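Local coordinates for sp1 protein (Swine acute diarrhea syndrome coronavirus, PDB 6LPA) that is a coronavirus nsp1 that probably suppresses host gene expression, affecting cell proliferation and helping the virus evade the immune response, at residues 13-18 against 52-57; 6-11 against 99-104. One frame throughout, in Å; residues are numbered along the deposited sequence.

Interaction 1 (13-18 against 52-57)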
loop_
_atom_site.group_PDB
_atom_site.type_symbol
_atom_site.label_atom_id
_atom_site.label_comp_id
_atom_site.label_asym_id
_atom_site.label_seq_id
_atom_site.Cartn_x
_atom_site.Cartn_y
_atom_site.Cartn_z
ATOM N N ASP A 13 -18.691 -10.804 14.065
ATOM C CA ASP A 13 -18.636 -10.640 15.510
ATOM C C ASP A 13 -18.681 -9.163 15.917
ATOM O O ASP A 13 -18.298 -8.264 15.159
ATOM C CB ASP A 13 -17.357 -11.248 16.085
ATOM C CG ASP A 13 -17.454 -12.725 16.292
ATOM O OD1 ASP A 13 -18.590 -13.241 16.365
ATOM O OD2 ASP A 13 -16.385 -13.362 16.395
ATOM N N GLN A 14 -19.129 -8.936 17.160
ATOM C CA GLN A 14 -19.021 -7.616 17.786
ATOM C C GLN A 14 -17.586 -7.101 17.788
ATOM O O GLN A 14 -17.339 -5.909 17.557
ATOM C CB GLN A 14 -19.520 -7.685 19.226
ATOM C CG GLN A 14 -20.881 -7.151 19.421
ATOM C CD GLN A 14 -20.957 -5.657 19.235
ATOM O OE1 GLN A 14 -19.980 -4.984 18.851
ATOM N NE2 GLN A 14 -22.135 -5.129 19.473
ATOM N N GLU A 15 -16.634 -7.971 18.106
ATOM C CA GLU A 15 -15.220 -7.639 18.095
ATOM C C GLU A 15 -14.489 -8.661 17.242
ATOM O O GLU A 15 -14.837 -9.845 17.238
ATOM C CB GLU A 15 -14.619 -7.604 19.521
ATOM C CG GLU A 15 -14.487 -6.192 20.088
ATOM C CD GLU A 15 -13.363 -6.063 21.113
ATOM O OE1 GLU A 15 -13.017 -4.912 21.468
ATOM O OE2 GLU A 15 -12.831 -7.108 21.559
ATOM N N ILE A 16 -13.480 -8.195 16.518
ATOM C CA ILE A 16 -12.734 -9.015 15.575
ATOM C C ILE A 16 -11.298 -9.002 16.062
ATOM O O ILE A 16 -10.618 -7.973 15.977
ATOM C CB ILE A 16 -12.849 -8.484 14.133
ATOM C CG1 ILE A 16 -14.257 -8.713 13.577
ATOM C CG2 ILE A 16 -11.848 -9.140 13.190
ATOM C CD1 ILE A 16 -14.662 -7.643 12.528
ATOM N N SER A 17 -10.845 -10.118 16.619
ATOM C CA SER A 17 -9.428 -10.248 16.919
ATOM C C SER A 17 -8.680 -10.676 15.657
ATOM O O SER A 17 -9.070 -11.646 14.997
ATOM C CB SER A 17 -9.208 -11.260 18.037
ATOM O OG SER A 17 -7.824 -11.514 18.153
ATOM N N ALA A 18 -7.618 -9.945 15.310
ATOM C CA ALA A 18 -6.966 -10.115 14.021
ATOM C C ALA A 18 -5.499 -9.728 14.144
ATOM O O ALA A 18 -5.028 -9.320 15.207
ATOM C CB ALA A 18 -7.665 -9.283 12.940
ATOM N N ILE A 52 -13.980 -2.330 14.895
ATOM C CA ILE A 52 -14.197 -3.699 15.380
ATOM C C ILE A 52 -12.895 -4.408 15.628
ATOM O O ILE A 52 -12.835 -5.340 16.436
ATOM C CB ILE A 52 -14.949 -4.589 14.379
ATOM C CG1 ILE A 52 -16.275 -4.032 13.989
ATOM C CG2 ILE A 52 -15.137 -5.968 14.975
ATOM C CD1 ILE A 52 -17.091 -4.050 14.975
ATOM N N VAL A 53 -11.878 -4.082 14.852
ATOM C CA VAL A 53 -10.657 -4.873 14.799
ATOM C C VAL A 53 -9.784 -4.546 16.003
ATOM O O VAL A 53 -9.483 -3.378 16.268
ATOM C CB VAL A 53 -9.907 -4.597 13.486
ATOM C CG1 VAL A 53 -8.720 -5.514 13.354
ATOM C CG2 VAL A 53 -10.866 -4.723 12.318
ATOM N N ILE A 54 -9.356 -5.579 16.720
ATOM C CA ILE A 54 -8.329 -5.457 17.740
ATOM C C ILE A 54 -7.163 -6.322 17.288
ATOM O O ILE A 54 -7.371 -7.377 16.678
ATOM C CB ILE A 54 -8.848 -5.858 19.142
ATOM C CG1 ILE A 54 -9.153 -7.349 19.218
ATOM C CG2 ILE A 54 -10.107 -5.079 19.465
ATOM C CD1 ILE A 54 -9.960 -7.753 20.435
ATOM N N GLY A 55 -5.943 -5.821 17.501
ATOM C CA GLY A 55 -4.722 -6.520 17.148
ATOM C C GLY A 55 -4.017 -6.036 15.897
ATOM O O GLY A 55 -2.964 -6.588 15.547
ATOM N N VAL A 56 -4.561 -5.051 15.189
ATOM C CA VAL A 56 -3.981 -4.601 13.922
ATOM C C VAL A 56 -3.681 -3.107 14.015
ATOM O O VAL A 56 -4.601 -2.288 14.161
ATOM C CB VAL A 56 -4.899 -4.906 12.724
ATOM C CG1 VAL A 56 -4.183 -4.572 11.432
ATOM C CG2 VAL A 56 -5.306 -6.389 12.729
ATOM N N GLU A 57 -2.392 -2.760 13.923
ATOM C CA GLU A 57 -1.930 -1.381 13.986
ATOM C C GLU A 57 -2.093 -0.700 12.633
ATOM O O GLU A 57 -2.099 -1.368 11.588
ATOM C CB GLU A 57 -0.458 -1.341 14.394
ATOM C CG GLU A 57 -0.128 -0.352 15.478
ATOM C CD GLU A 57 -0.697 -0.769 16.809
ATOM O OE1 GLU A 57 -0.105 -1.668 17.437
ATOM O OE2 GLU A 57 -1.732 -0.207 17.222
#
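A two-stranded parallel beta ladder pairs Ile-16 with Val-53 and Ser-17 with Ile-54. Ile-16 N donates to Ile-52 O at 2.9 Å, from 41° above the carbonyl plane, and Ile-16 O accepts from Ile-54 N at 2.8 Å, so one residue grips both neighbours of Val-53. Ala-18 N then reaches Ile-54 O at 2.9 Å, with a more bent N-H (148°). Ile-52 lays its CG2 methyl against Glu-15 CA (3.5 Å). On the face of Ile-16 and Val-53, Ala-18 CB lies 3.9 Å from Val-53 CG1 and 3.7 Å from Val-56 CG2. On the face of Ser-17 and Ile-54, the extended Glu-15 chain crosses Ile-54 at about a right angle, OE1 meeting Ile-54 CG2 at 3.5 Å. Ile-54 CG1 stands between its backbone N and carbonyl carbon (chi1 68°), which brings it near Ser-17 CA. Beyond the ladder, Gly-55 turns at positive phi and points its CA hydrogen at Ala-18 O. Ala-18 and Val-56 also touch Ile-90 of strand 85-91, and Ser-17 O takes a hydrogen bond from Ser-92 OG. One residue bonded to both neighbours of its partner is the pattern of parallel beta pairing, here a short ladder beside the main sheet.

Interaction 2 (6-11 against 99-104)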
loop_
_atom_site.group_PDB
_atom_site.type_symbol
_atom_site.label_atom_id
_atom_site.label_comp_id
_atom_site.label_asym_id
_atom_site.label_seq_id
_atom_site.Cartn_x
_atom_site.Cartn_y
_atom_site.Cartn_z
ATOM N N LEU A 6 -15.162 -14.497 -5.943
ATOM C CA LEU A 6 -14.628 -15.028 -4.691
ATOM C C LEU A 6 -15.704 -15.094 -3.615
ATOM O O LEU A 6 -16.467 -14.141 -3.420
ATOM C CB LEU A 6 -13.469 -14.159 -4.172
ATOM C CG LEU A 6 -12.009 -14.616 -4.192
ATOM C CD1 LEU A 6 -11.099 -13.535 -3.574
ATOM C CD2 LEU A 6 -11.840 -15.951 -3.471
ATOM N N THR A 7 -15.736 -16.211 -2.898
ATOM C CA THR A 7 -16.508 -16.306 -1.670
ATOM C C THR A 7 -15.577 -15.981 -0.506
ATOM O O THR A 7 -14.571 -16.669 -0.287
ATOM C CB THR A 7 -17.145 -17.685 -1.516
ATOM O OG1 THR A 7 -17.961 -17.952 -2.663
ATOM C CG2 THR A 7 -18.022 -17.724 -0.277
ATOM N N LEU A 8 -15.891 -14.908 0.207
ATOM C CA LEU A 8 -15.090 -14.429 1.321
ATOM C C LEU A 8 -15.850 -14.590 2.626
ATOM O O LEU A 8 -17.078 -14.493 2.660
ATOM C CB LEU A 8 -14.723 -12.955 1.130
ATOM C CG LEU A 8 -13.918 -12.604 -0.120
ATOM C CD1 LEU A 8 -13.724 -11.098 -0.211
ATOM C CD2 LEU A 8 -12.591 -13.347 -0.146
ATOM N N ALA A 9 -15.103 -14.807 3.707
ATOM C CA ALA A 9 -15.678 -14.888 5.038
ATOM C C ALA A 9 -15.790 -13.481 5.619
ATOM O O ALA A 9 -14.794 -12.902 6.065
ATOM C CB ALA A 9 -14.840 -15.796 5.930
ATOM N N VAL A 10 -17.001 -12.939 5.625
ATOM C CA VAL A 10 -17.244 -11.580 6.095
ATOM C C VAL A 10 -17.453 -11.609 7.600
ATOM O O VAL A 10 -18.309 -12.347 8.105
ATOM C CB VAL A 10 -18.457 -10.968 5.389
ATOM C CG1 VAL A 10 -18.790 -9.599 6.009
ATOM C CG2 VAL A 10 -18.188 -10.884 3.885
ATOM N N ALA A 11 -16.679 -10.796 8.319
ATOM C CA ALA A 11 -16.714 -10.836 9.770
ATOM C C ALA A 11 -18.104 -10.467 10.273
ATOM O O ALA A 11 -18.765 -9.591 9.714
ATOM C CB ALA A 11 -15.660 -9.887 10.338
ATOM N N GLU A 99 -20.132 -14.516 1.780
ATOM C CA GLU A 99 -20.672 -13.541 0.841
ATOM C C GLU A 99 -19.843 -13.533 -0.434
ATOM O O GLU A 99 -18.669 -13.909 -0.441
ATOM C CB GLU A 99 -20.701 -12.112 1.412
ATOM C CG GLU A 99 -21.293 -11.952 2.794
ATOM C CD GLU A 99 -22.784 -12.103 2.794
ATOM O OE1 GLU A 99 -23.346 -12.356 1.705
ATOM O OE2 GLU A 99 -23.394 -11.960 3.874
ATOM N N GLU A 100 -20.463 -13.034 -1.505
ATOM C CA GLU A 100 -19.928 -13.111 -2.857
ATOM C C GLU A 100 -19.380 -11.764 -3.302
ATOM O O GLU A 100 -20.085 -10.751 -3.242
ATOM C CB GLU A 100 -21.010 -13.579 -3.830
ATOM C CG GLU A 100 -20.487 -14.520 -4.869
ATOM C CD GLU A 100 -20.272 -15.925 -4.336
ATOM O OE1 GLU A 100 -20.429 -16.141 -3.109
ATOM O OE2 GLU A 100 -19.952 -16.818 -5.159
ATOM N N PHE A 101 -18.133 -11.762 -3.769
ATOM C CA PHE A 101 -17.456 -10.556 -4.216
ATOM C C PHE A 101 -16.837 -10.807 -5.581
ATOM O O PHE A 101 -16.597 -11.949 -5.979
ATOM C CB PHE A 101 -16.344 -10.115 -3.250
ATOM C CG PHE A 101 -16.823 -9.794 -1.865
ATOM C CD1 PHE A 101 -17.082 -10.806 -0.946
ATOM C CD2 PHE A 101 -16.990 -8.484 -1.466
ATOM C CE1 PHE A 101 -17.528 -10.504 0.350
ATOM C CE2 PHE A 101 -17.423 -8.181 -0.182
ATOM C CZ PHE A 101 -17.691 -9.194 0.722
ATOM N N GLN A 102 -16.532 -9.723 -6.283
ATOM C CA GLN A 102 -15.759 -9.806 -7.513
ATOM C C GLN A 102 -14.454 -9.033 -7.352
ATOM O O GLN A 102 -14.474 -7.825 -7.081
ATOM C CB GLN A 102 -16.580 -9.301 -8.693
ATOM C CG GLN A 102 -17.241 -10.464 -9.405
ATOM C CD GLN A 102 -18.419 -10.046 -10.228
ATOM O OE1 GLN A 102 -19.105 -9.072 -9.904
ATOM N NE2 GLN A 102 -18.674 -10.783 -11.306
ATOM N N VAL A 103 -13.331 -9.737 -7.541
ATOM C CA VAL A 103 -11.997 -9.279 -7.151
ATOM C C VAL A 103 -10.983 -9.558 -8.260
ATOM O O VAL A 103 -10.924 -10.673 -8.791
ATOM C CB VAL A 103 -11.519 -9.965 -5.852
ATOM C CG1 VAL A 103 -10.239 -9.324 -5.369
ATOM C CG2 VAL A 103 -12.601 -9.941 -4.771
ATOM N N ILE A 104 -10.152 -8.564 -8.568
ATOM C CA ILE A 104 -8.965 -8.739 -9.399
ATOM C C ILE A 104 -7.719 -8.491 -8.543
ATOM O O ILE A 104 -7.786 -7.917 -7.451
ATOM C CB ILE A 104 -8.967 -7.799 -10.622
ATOM C CG1 ILE A 104 -10.388 -7.491 -11.074
ATOM C CG2 ILE A 104 -8.176 -8.413 -11.776
ATOM C CD1 ILE A 104 -10.452 -6.398 -12.095
#
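Phe-101 reaches across to the Leu-6, Leu-8 and Val-10 side of strand 6-11, its ring meeting Leu-8 over one face and Val-10 at the edge. CB starts near Leu-6 O. With CG anti to the carbonyl carbon (chi1 -61°), the ring enters beside Leu-8, whose CD1 lies 3.7 Å from Phe-101 CG. The next ring atom, Phe-101 CD1, makes the closest touch, 3.4 Å from Leu-8 CD1. Leu-8 CD1 sits 3.9 Å from the centroid of the Phe-101 ring, over its face, a CH-pi contact. Farther out, Phe-101 CE1 meets Val-10 CG2 at 3.6 Å; that methyl lies in the ring plane, and CZ at the tip is just as near it. Val-10 CG2 also packs on the aliphatic Glu-99 CG at 3.5 Å.

The backbones are joined by two antiparallel hydrogen-bonded pairs, Leu-6 with Phe-101 and Leu-8 with Glu-99, each with both bonds made. Between them, on the opposite face, Thr-7 OG1 donates to Glu-100 OE1 at 3.1 Å from above the carboxylate plane, while Gln-5 NE2 holds Glu-100 OE2. Strand 96-104 continues the sheet to strand 71-77, where Leu-71 touches Phe-101. On its other side, strand 6-11 bonds through Ala-9 and Ala-11 to Phe-44 of strand 42-46, whose ring meets Phe-101 with planes at about 45°; the sheet thereby closes into a barrel.

How the interactions relate
Interaction 2 belongs to the barrel wall, interaction 1 to a small parallel ladder at the surface. Their centres lie about 19 Å apart, yet strands 6-11 and 16-17 are successive in the chain, and the two contacts meet where the Ile-16 side chain packs on Ala-11. The partly buried interaction 2 combines antiparallel pairing with an aromatic ring set among aliphatic side chains, and keeps a hydroxyl-carboxylate bond for its other face. Interaction 1 rests on three backbone hydrogen bonds between parallel strands and on aliphatic contacts without an aromatic ring, with more of its touching residues exposed than buried. It ties the segment just after the first strand to the one preceding strand 61-66.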